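Local coordinates for tailspike protein (Acinetobacter phage vB_ApiP_P1, PDB 6E1R), which probably recognises and hydrolyses capsular polysaccharide on the surface of Acinetobacter baumannii, acting as the trimeric tailspike of the phage, at residues A[40-46]-A[82-88]; A[297-303]-A[327-333]. All blocks are in the same frame, centred on the assembly; numbering follows the deposited sequence.

In the fold
The two contacts come in series along the chain and do not touch: their centres lie 50 Å apart and their nearest atoms about 38 Å. Interaction 1 belongs to the N-terminal end of the modelled chain, where the loop between strands 34-37 and 49-53 meets the loop leading from strand 79-80 to helix 94-106. The centre of interaction 2 is about 7 Å from the centre of the chain, in the parallel beta-helix, where strands 301-304 and 331-338 of successive coils pair. Interaction 1 joins the small N-terminal domain of this fragment, which lacks the protein's first residues, to the start of the beta-helix, whereas interaction 2 continues the coil-to-coil bonding within it, against other subunits.

Interaction 1. Residues A[40-46]-A[82-88]; sequences YYAGQYM and SACGADP
Tyr40 and Tyr41 direct their rings from the loop at 40-46 onto successive parts of segment 82-88, at the joint between the small N-terminal sheet and the first coil of the parallel beta-helix. The loop reverses through a type II beta turn from Tyr41 to Gln44, in which Gly43 readily adopts the positive phi of the third position. With CG anti to the backbone N (chi1 -162°), Tyr40 lays its ring against the backbone of residues 82-85, and Gly85 CA sits over one face of that ring, 4.0 Å from the centroid, as a CH-pi contact. Glycine fits there because at these backbone angles a CB would press on the carbonyl oxygen of Cys84. The hydroxyl of Tyr40 lies beyond this contact, bonded to Gly63 O.

Tyr41 has a different chi1, with CG anti to the carbonyl carbon and beside the backbone N, and stacks on Asp87. The carboxylate lies almost flat over the ring, the two planes only 10° apart, with Asp87 CG near the ring centre; Asp87 CB adds a CH-pi contact, 3.8 Å from the centroid. Asp87 OD1 is meanwhile bonded to Ser89 OG, which should steady the carboxylate over the ring. Further along, the bent chain of Gln44 brings its amide against the Pro88 ring, Gln44 OE1 lying 3.5 Å from Pro88 CG. The selenomethionine Met46 packs CB against Ser82 OG at 3.6 Å, and that small hydroxyl is held by Asp114 OD2. The single hydrogen bond across the two segments belongs to Tyr41, whose OH donates to Gly85 O from above the carbonyl plane, 38° out of it, with the oxygen near the plane of the tyrosine ring at its edge.

Interaction 2. Residues A[297-303]-A[327-333]; sequences ASSPIMF and GFVPLIK
Ile301-Phe303 and Leu331-Lys333 run side by side as parallel strands, their axes 4.8 Å apart and inclined by 9°, with Ile301 N donating to Leu331 O, Lys333 N to Ile301 O (3.1 Å) and Phe303 N to Lys333 O (2.8 Å). Toward Ser299 the pairing weakens: Ser299 N makes only a weak bond to Phe328 O.

There Val329 packs between segments 297-303 and 327-333. Its CG1, anti to the backbone N (chi1 178°), and its CG2 both lie against the carbonyl oxygen of Ser299; CG1 also nears Pro300 CA, while CG2 touches Ala297 CB at 3.9 Å and Ile301 CD1 at 4.1 Å, the Ile301 and Val329 side chains meeting at roughly a right angle. A short branched residue can thus serve four neighbours. Alongside, the Pro300 and Pro330 rings cross obliquely, Pro300 CD lying 3.9 Å from Pro330 CG.

The strands belong to adjacent coils of a parallel beta-helix, the architecture of many phage tailspikes. Isoleucine lies beside isoleucine on the interior face, where Ile301 and Ile332 both also touch Ile318 of strand 316-320; beta-branched hydrocarbons suit this dry, extended setting. The Phe303 ring meets those of Phe278 and Phe334, the planes nearly parallel, while Lys333 O lies at its edge, in plane.

Met302, a selenomethionine, and Lys333 occupy the other face, turned toward the trimer partners. Met302 CG comes 4.2 Å from Lys333 CB, and the two side chains then diverge. Lys333 is fully extended, which carries its ammonium to a salt bridge with Glu361 of the third subunit; this carboxylate probably offsets the charge of a lysine that also packs against Lys333 of the second subunit. Ser299 OG is hydrogen-bonded to His338 ND1 of the third subunit.

Interaction 1. Residues A[40-46]-A[82-88]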
loop_
_atom_site.group_PDB
_atom_site.type_symbol
_atom_site.label_atom_id
_atom_site.label_comp_id
_atom_site.label_asym_id
_atom_site.label_seq_id
_atom_site.Cartn_x
_atom_site.Cartn_y
_atom_site.Cartn_z
ATOM N N TYR A 40 -45.645 -6.442 16.191
ATOM C CA TYR A 40 -45.615 -6.014 17.586
ATOM C C TYR A 40 -46.781 -5.088 17.906
ATOM O O TYR A 40 -47.295 -5.104 19.030
ATOM C CB TYR A 40 -44.280 -5.329 17.883
ATOM C CG TYR A 40 -43.918 -5.215 19.350
ATOM C CD1 TYR A 40 -44.485 -4.238 20.157
ATOM C CD2 TYR A 40 -42.991 -6.079 19.922
ATOM C CE1 TYR A 40 -44.146 -4.129 21.493
ATOM C CE2 TYR A 40 -42.647 -5.979 21.256
ATOM C CZ TYR A 40 -43.228 -5.003 22.038
ATOM O OH TYR A 40 -42.886 -4.900 23.366
ATOM N N TYR A 41 -47.213 -4.284 16.938
ATOM C CA TYR A 41 -48.345 -3.387 17.098
ATOM C C TYR A 41 -49.438 -3.767 16.108
ATOM O O TYR A 41 -49.190 -4.447 15.108
ATOM C CB TYR A 41 -47.933 -1.923 16.885
ATOM C CG TYR A 41 -46.940 -1.406 17.902
ATOM C CD1 TYR A 41 -47.365 -0.724 19.034
ATOM C CD2 TYR A 41 -45.575 -1.598 17.726
ATOM C CE1 TYR A 41 -46.458 -0.250 19.964
ATOM C CE2 TYR A 41 -44.662 -1.128 18.650
ATOM C CZ TYR A 41 -45.110 -0.455 19.766
ATOM O OH TYR A 41 -44.202 0.015 20.688
ATOM N N ALA A 42 -50.657 -3.318 16.398
ATOM C CA ALA A 42 -51.788 -3.618 15.532
ATOM C C ALA A 42 -51.614 -2.948 14.175
ATOM O O ALA A 42 -51.124 -1.819 14.079
ATOM C CB ALA A 42 -53.092 -3.159 16.183
ATOM N N GLY A 43 -52.020 -3.651 13.120
ATOM C CA GLY A 43 -51.877 -3.139 11.775
ATOM C C GLY A 43 -50.493 -3.266 11.182
ATOM O O GLY A 43 -50.297 -2.880 10.022
ATOM N N GLN A 44 -49.529 -3.792 11.932
ATOM C CA GLN A 44 -48.162 -3.958 11.466
ATOM C C GLN A 44 -47.842 -5.438 11.301
ATOM O O GLN A 44 -48.455 -6.299 11.938
ATOM C CB GLN A 44 -47.167 -3.326 12.445
ATOM C CG GLN A 44 -47.361 -1.835 12.665
ATOM C CD GLN A 44 -47.048 -1.014 11.429
ATOM O OE1 GLN A 44 -46.279 -1.438 10.565
ATOM N NE2 GLN A 44 -47.644 0.169 11.339
ATOM N N TYR A 45 -46.877 -5.724 10.431
ATOM C CA TYR A 45 -46.399 -7.082 10.214
ATOM C C TYR A 45 -44.989 -7.298 10.744
ATOM O O TYR A 45 -44.485 -8.425 10.683
ATOM C CB TYR A 45 -46.453 -7.435 8.722
ATOM C CG TYR A 45 -45.629 -6.526 7.834
ATOM C CD1 TYR A 45 -44.293 -6.804 7.568
ATOM C CD2 TYR A 45 -46.186 -5.390 7.261
ATOM C CE1 TYR A 45 -43.538 -5.981 6.758
ATOM C CE2 TYR A 45 -45.437 -4.559 6.450
ATOM C CZ TYR A 45 -44.113 -4.859 6.203
ATOM O OH TYR A 45 -43.364 -4.035 5.396
HETATM N N MSE A 46 -44.344 -6.256 11.259
HETATM C CA MSE A 46 -42.973 -6.361 11.745
HETATM C C MSE A 46 -42.921 -6.544 13.255
HETATM O O MSE A 46 -43.788 -6.062 13.983
HETATM C CB MSE A 46 -42.173 -5.126 11.340
HETATM C CG MSE A 46 -42.012 -4.978 9.843
HETATM SE SE MSE A 46 -40.858 -3.489 9.385
HETATM C CE MSE A 46 -40.762 -3.762 7.457
ATOM N N SER A 82 -38.015 -3.939 15.691
ATOM C CA SER A 82 -39.472 -3.972 15.755
ATOM C C SER A 82 -39.957 -4.898 16.858
ATOM O O SER A 82 -40.986 -4.630 17.486
ATOM C CB SER A 82 -40.053 -4.417 14.412
ATOM O OG SER A 82 -39.743 -3.493 13.385
ATOM N N ALA A 83 -39.228 -5.983 17.114
ATOM C CA ALA A 83 -39.562 -6.886 18.206
ATOM C C ALA A 83 -39.240 -6.309 19.579
ATOM O O ALA A 83 -39.514 -6.973 20.585
ATOM C CB ALA A 83 -38.833 -8.218 18.021
ATOM N N CYS A 84 -38.671 -5.107 19.653
ATOM C CA CYS A 84 -38.354 -4.472 20.925
ATOM C C CYS A 84 -39.215 -3.245 21.204
ATOM O O CYS A 84 -38.899 -2.475 22.117
ATOM C CB CYS A 84 -36.871 -4.095 20.974
ATOM S SG CYS A 84 -35.744 -5.499 20.810
ATOM N N GLY A 85 -40.287 -3.042 20.443
ATOM C CA GLY A 85 -41.193 -1.938 20.677
ATOM C C GLY A 85 -41.137 -0.809 19.670
ATOM O O GLY A 85 -41.792 0.218 19.887
ATOM N N ALA A 86 -40.384 -0.955 18.583
ATOM C CA ALA A 86 -40.288 0.098 17.578
ATOM C C ALA A 86 -41.585 0.152 16.782
ATOM O O ALA A 86 -41.920 -0.791 16.058
ATOM C CB ALA A 86 -39.093 -0.146 16.664
ATOM N N ASP A 87 -42.316 1.258 16.910
ATOM C CA ASP A 87 -43.602 1.402 16.249
ATOM C C ASP A 87 -43.410 2.184 14.960
ATOM O O ASP A 87 -43.046 3.369 15.016
ATOM C CB ASP A 87 -44.596 2.114 17.165
ATOM C CG ASP A 87 -46.013 2.092 16.628
ATOM O OD1 ASP A 87 -46.257 1.416 15.608
ATOM O OD2 ASP A 87 -46.885 2.749 17.234
ATOM N N PRO A 88 -43.625 1.577 13.790
ATOM C CA PRO A 88 -43.447 2.324 12.534
ATOM C C PRO A 88 -44.368 3.522 12.395
ATOM O O PRO A 88 -44.007 4.493 11.719
ATOM C CB PRO A 88 -43.730 1.266 11.458
ATOM C CG PRO A 88 -43.461 -0.044 12.134
ATOM C CD PRO A 88 -43.891 0.149 13.556
#

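Interaction 2. Residues A[297-303]-A[327-333]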
loop_
_atom_site.group_PDB
_atom_site.type_symbol
_atom_site.label_atom_id
_atom_site.label_comp_id
_atom_site.label_asym_id
_atom_site.label_seq_id
_atom_site.Cartn_x
_atom_site.Cartn_y
_atom_site.Cartn_z
ATOM N N ALA A 297 -1.250 15.370 15.180
ATOM C CA ALA A 297 -0.998 13.943 15.064
ATOM C C ALA A 297 0.488 13.636 15.176
ATOM O O ALA A 297 1.344 14.514 15.048
ATOM C CB ALA A 297 -1.529 13.393 13.733
ATOM N N SER A 298 0.772 12.362 15.430
ATOM C CA SER A 298 2.099 11.784 15.301
ATOM C C SER A 298 1.971 10.524 14.454
ATOM O O SER A 298 0.866 10.112 14.090
ATOM C CB SER A 298 2.734 11.485 16.666
ATOM O OG SER A 298 1.962 10.558 17.404
ATOM N N SER A 299 3.120 9.924 14.119
ATOM C CA SER A 299 3.221 8.774 13.221
ATOM C C SER A 299 2.842 9.191 11.801
ATOM O O SER A 299 2.202 10.232 11.609
ATOM C CB SER A 299 2.352 7.608 13.708
ATOM O OG SER A 299 3.016 6.863 14.711
ATOM N N PRO A 300 3.222 8.421 10.782
ATOM C CA PRO A 300 2.960 8.843 9.403
ATOM C C PRO A 300 1.484 8.795 9.037
ATOM O O PRO A 300 0.669 8.116 9.667
ATOM C CB PRO A 300 3.760 7.837 8.569
ATOM C CG PRO A 300 3.842 6.639 9.440
ATOM C CD PRO A 300 4.016 7.181 10.822
ATOM N N ILE A 301 1.154 9.548 7.991
ATOM C CA ILE A 301 -0.173 9.557 7.387
ATOM C C ILE A 301 0.005 9.238 5.909
ATOM O O ILE A 301 0.718 9.957 5.198
ATOM C CB ILE A 301 -0.885 10.904 7.577
ATOM C CG1 ILE A 301 -0.977 11.255 9.064
ATOM C CG2 ILE A 301 -2.268 10.871 6.941
ATOM C CD1 ILE A 301 -1.536 12.635 9.328
HETATM N N MSE A 302 -0.631 8.167 5.448
HETATM C CA MSE A 302 -0.426 7.715 4.075
HETATM C C MSE A 302 -1.716 7.631 3.267
HETATM O O MSE A 302 -2.761 7.227 3.776
HETATM C CB MSE A 302 0.262 6.351 4.068
HETATM C CG MSE A 302 1.598 6.325 4.780
HETATM SE SE MSE A 302 2.418 4.563 4.696
HETATM C CE MSE A 302 0.924 3.503 5.369
ATOM N N PHE A 303 -1.623 8.015 1.997
ATOM C CA PHE A 303 -2.715 7.885 1.037
ATOM C C PHE A 303 -2.261 6.918 -0.047
ATOM O O PHE A 303 -1.428 7.269 -0.889
ATOM C CB PHE A 303 -3.095 9.239 0.437
ATOM C CG PHE A 303 -3.582 10.238 1.447
ATOM C CD1 PHE A 303 -2.688 11.046 2.130
ATOM C CD2 PHE A 303 -4.936 10.371 1.711
ATOM C CE1 PHE A 303 -3.133 11.967 3.055
ATOM C CE2 PHE A 303 -5.389 11.290 2.638
ATOM C CZ PHE A 303 -4.486 12.088 3.311
ATOM N N GLY A 327 5.515 15.328 19.823
ATOM C CA GLY A 327 5.316 14.341 18.780
ATOM C C GLY A 327 5.041 15.038 17.467
ATOM O O GLY A 327 4.683 16.220 17.426
ATOM N N PHE A 328 5.214 14.280 16.387
ATOM C CA PHE A 328 5.033 14.839 15.055
ATOM C C PHE A 328 4.799 13.716 14.060
ATOM O O PHE A 328 5.078 12.546 14.333
ATOM C CB PHE A 328 6.244 15.678 14.628
ATOM C CG PHE A 328 7.520 14.892 14.517
ATOM C CD1 PHE A 328 7.908 14.338 13.306
ATOM C CD2 PHE A 328 8.336 14.709 15.622
ATOM C CE1 PHE A 328 9.081 13.614 13.201
ATOM C CE2 PHE A 328 9.512 13.987 15.523
ATOM C CZ PHE A 328 9.885 13.441 14.311
ATOM N N VAL A 329 4.287 14.097 12.896
ATOM C CA VAL A 329 4.171 13.191 11.758
ATOM C C VAL A 329 5.520 13.191 11.050
ATOM O O VAL A 329 6.013 14.260 10.664
ATOM C CB VAL A 329 3.035 13.614 10.815
ATOM C CG1 VAL A 329 2.961 12.684 9.615
ATOM C CG2 VAL A 329 1.708 13.639 11.560
ATOM N N PRO A 330 6.170 12.042 10.886
ATOM C CA PRO A 330 7.461 12.026 10.188
ATOM C C PRO A 330 7.300 12.102 8.681
ATOM O O PRO A 330 8.148 12.673 7.986
ATOM C CB PRO A 330 8.076 10.691 10.625
ATOM C CG PRO A 330 6.897 9.818 10.887
ATOM C CD PRO A 330 5.827 10.723 11.446
ATOM N N LEU A 331 6.216 11.527 8.164
ATOM C CA LEU A 331 6.031 11.401 6.728
ATOM C C LEU A 331 4.552 11.455 6.379
ATOM O O LEU A 331 3.726 10.822 7.043
ATOM C CB LEU A 331 6.637 10.091 6.211
ATOM C CG LEU A 331 6.295 9.712 4.770
ATOM C CD1 LEU A 331 6.851 10.746 3.807
ATOM C CD2 LEU A 331 6.819 8.323 4.440
ATOM N N ILE A 332 4.228 12.212 5.336
ATOM C CA ILE A 332 2.915 12.182 4.706
ATOM C C ILE A 332 3.137 11.756 3.262
ATOM O O ILE A 332 3.697 12.519 2.463
ATOM C CB ILE A 332 2.195 13.533 4.784
ATOM C CG1 ILE A 332 1.923 13.907 6.242
ATOM C CG2 ILE A 332 0.894 13.486 3.993
ATOM C CD1 ILE A 332 1.183 15.217 6.407
ATOM N N LYS A 333 2.708 10.543 2.925
ATOM C CA LYS A 333 2.958 9.961 1.613
ATOM C C LYS A 333 1.688 9.994 0.778
ATOM O O LYS A 333 0.636 9.518 1.217
ATOM C CB LYS A 333 3.470 8.525 1.735
ATOM C CG LYS A 333 3.833 7.901 0.395
ATOM C CD LYS A 333 4.489 6.541 0.559
ATOM C CE LYS A 333 4.961 5.998 -0.783
ATOM N NZ LYS A 333 5.587 4.653 -0.661
#